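Local coordinates for double stranded RNA binding protein A (Xenopus laevis, PDB 1DI2) that binds double-stranded RNA through a double-stranded RNA-binding domain, the second such domain of the protein, at residues E[4-9]-E[38-43]. The protein carries 1 engineered substitution. Sequence-based numbering, arbitrary orientation.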
loop_
_atom_site.group_PDB
_atom_site.type_symbol
_atom_site.label_atom_id
_atom_site.label_comp_id
_atom_site.label_asym_id
_atom_site.label_seq_id
_atom_site.Cartn_x
_atom_site.Cartn_y
_atom_site.Cartn_z
ATOM N N GLY E 4 -10.567 10.822 -5.640
ATOM C CA GLY E 4 -11.713 10.990 -6.514
ATOM C C GLY E 4 -12.932 11.557 -5.810
ATOM O O GLY E 4 -13.636 12.422 -6.347
ATOM N N SER E 5 -13.195 11.068 -4.603
ATOM C CA SER E 5 -14.342 11.550 -3.847
ATOM C C SER E 5 -14.187 13.023 -3.491
ATOM O O SER E 5 -15.162 13.774 -3.513
ATOM C CB SER E 5 -14.532 10.712 -2.584
ATOM O OG SER E 5 -14.941 9.397 -2.919
ATOM N N LEU E 6 -12.965 13.437 -3.183
ATOM C CA LEU E 6 -12.716 14.829 -2.841
ATOM C C LEU E 6 -12.919 15.722 -4.075
ATOM O O LEU E 6 -13.512 16.801 -3.985
ATOM C CB LEU E 6 -11.296 15.001 -2.297
ATOM C CG LEU E 6 -10.929 16.462 -2.001
ATOM C CD1 LEU E 6 -11.894 17.023 -0.964
ATOM C CD2 LEU E 6 -9.510 16.549 -1.479
ATOM N N GLN E 7 -12.441 15.268 -5.233
ATOM C CA GLN E 7 -12.598 16.053 -6.458
ATOM C C GLN E 7 -14.074 16.268 -6.771
ATOM O O GLN E 7 -14.485 17.384 -7.120
ATOM C CB GLN E 7 -11.924 15.362 -7.654
ATOM C CG GLN E 7 -12.133 16.096 -8.971
ATOM C CD GLN E 7 -11.333 15.501 -10.122
ATOM O OE1 GLN E 7 -10.102 15.442 -10.072
ATOM N NE2 GLN E 7 -12.029 15.065 -11.168
ATOM N N GLU E 8 -14.866 15.200 -6.649
ATOM C CA GLU E 8 -16.300 15.272 -6.927
ATOM C C GLU E 8 -17.010 16.227 -5.987
ATOM O O GLU E 8 -17.917 16.961 -6.402
ATOM C CB GLU E 8 -16.912 13.872 -6.850
ATOM C CG GLU E 8 -16.625 13.028 -8.091
ATOM C CD GLU E 8 -17.062 11.591 -7.926
ATOM O OE1 GLU E 8 -18.199 11.359 -7.467
ATOM O OE2 GLU E 8 -16.268 10.695 -8.267
ATOM N N LEU E 9 -16.605 16.197 -4.719
ATOM C CA LEU E 9 -17.165 17.094 -3.714
ATOM C C LEU E 9 -16.952 18.530 -4.185
ATOM O O LEU E 9 -17.907 19.310 -4.292
ATOM C CB LEU E 9 -16.449 16.891 -2.373
ATOM C CG LEU E 9 -16.835 17.827 -1.221
ATOM C CD1 LEU E 9 -18.304 17.633 -0.899
ATOM C CD2 LEU E 9 -15.974 17.536 0.018
ATOM N N CYS E 38 -2.728 18.838 1.056
ATOM C CA CYS E 38 -3.918 18.937 0.223
ATOM C C CYS E 38 -4.698 20.191 0.619
ATOM O O CYS E 38 -5.125 20.326 1.764
ATOM C CB CYS E 38 -4.820 17.714 0.400
ATOM S SG CYS E 38 -6.421 17.875 -0.477
ATOM N N ARG E 39 -4.858 21.104 -0.333
ATOM C CA ARG E 39 -5.597 22.343 -0.115
ATOM C C ARG E 39 -6.794 22.446 -1.037
ATOM O O ARG E 39 -6.668 22.275 -2.253
ATOM C CB ARG E 39 -4.700 23.551 -0.367
ATOM C CG ARG E 39 -3.713 23.863 0.736
ATOM C CD ARG E 39 -2.806 25.014 0.331
ATOM N NE ARG E 39 -2.086 25.571 1.475
ATOM C CZ ARG E 39 -2.610 26.427 2.350
ATOM N NH1 ARG E 39 -3.864 26.846 2.218
ATOM N NH2 ARG E 39 -1.875 26.858 3.365
ATOM N N VAL E 40 -7.951 22.718 -0.446
ATOM C CA VAL E 40 -9.163 22.912 -1.224
ATOM C C VAL E 40 -10.122 23.824 -0.473
ATOM O O VAL E 40 -10.308 23.671 0.740
ATOM C CB VAL E 40 -9.881 21.583 -1.565
ATOM C CG1 VAL E 40 -10.505 20.960 -0.316
ATOM C CG2 VAL E 40 -10.909 21.843 -2.624
ATOM N N GLU E 41 -10.698 24.783 -1.192
ATOM C CA GLU E 41 -11.633 25.737 -0.596
ATOM C C GLU E 41 -10.945 26.361 0.605
ATOM O O GLU E 41 -9.928 27.036 0.504
ATOM C CB GLU E 41 -12.927 25.020 -0.143
ATOM C CG GLU E 41 -14.157 25.930 -0.121
ATOM C CD GLU E 41 -14.661 26.319 1.278
ATOM O OE1 GLU E 41 -14.039 25.936 2.288
ATOM O OE2 GLU E 41 -15.700 27.012 1.360
ATOM N N THR E 42 -11.470 26.045 1.770
ATOM C CA THR E 42 -10.913 26.597 2.973
ATOM C C THR E 42 -10.188 25.569 3.878
ATOM O O THR E 42 -9.781 25.870 4.998
ATOM C CB THR E 42 -12.054 27.345 3.728
ATOM O OG1 THR E 42 -11.566 28.607 4.175
ATOM C CG2 THR E 42 -12.600 26.530 4.911
ATOM N N PHE E 43 -10.008 24.354 3.367
ATOM C CA PHE E 43 -9.340 23.285 4.112
ATOM C C PHE E 43 -7.877 23.072 3.728
ATOM O O PHE E 43 -7.469 23.277 2.575
ATOM C CB PHE E 43 -10.073 21.951 3.913
ATOM C CG PHE E 43 -11.540 22.008 4.199
ATOM C CD1 PHE E 43 -12.419 22.509 3.250
ATOM C CD2 PHE E 43 -12.044 21.576 5.423
ATOM C CE1 PHE E 43 -13.784 22.580 3.501
ATOM C CE2 PHE E 43 -13.424 21.644 5.694
ATOM C CZ PHE E 43 -14.293 22.150 4.722
#
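C38 meets the helix through its sulfur: SG lies 3.5 Å from CD2 of L6, one methyl of a leucine that reaches out from helix 2-13 toward the sheet. The CB of C38 already faces the helix, and with SG anti to the backbone N (chi1 173°) the sulfur extends toward that methyl. The CB of R39 points away from the helix, as expected for alternation along a strand. V40 brings the chain back to the same face, and its CG1 sits 4.2 Å from the other methyl, CD1 of L6. The leucine fork thus spends one branch on each of two alternate strand residues, and both contacts are purely apolar. Backbones stay well apart, with the CA atoms of L6 and V40 separated by 9.0 Å. Beyond V40 the chain reverses through a type II' turn, V40 to F43, closed by F43 N to V40 O at 2.7 Å and by V40 N to F43 O at 3.1 Å; this hairpin leads into strand 43-49. L6, C38 and V40 are all buried, and each also touches L63 of helix 52-68, while Y20 adds to the packing around L6 and C38. Here the N-terminal helix joins the hydrophobic core between two helices and one face of a three-stranded antiparallel sheet, the alpha-beta-beta-beta-alpha fold of the double-stranded RNA-binding domain.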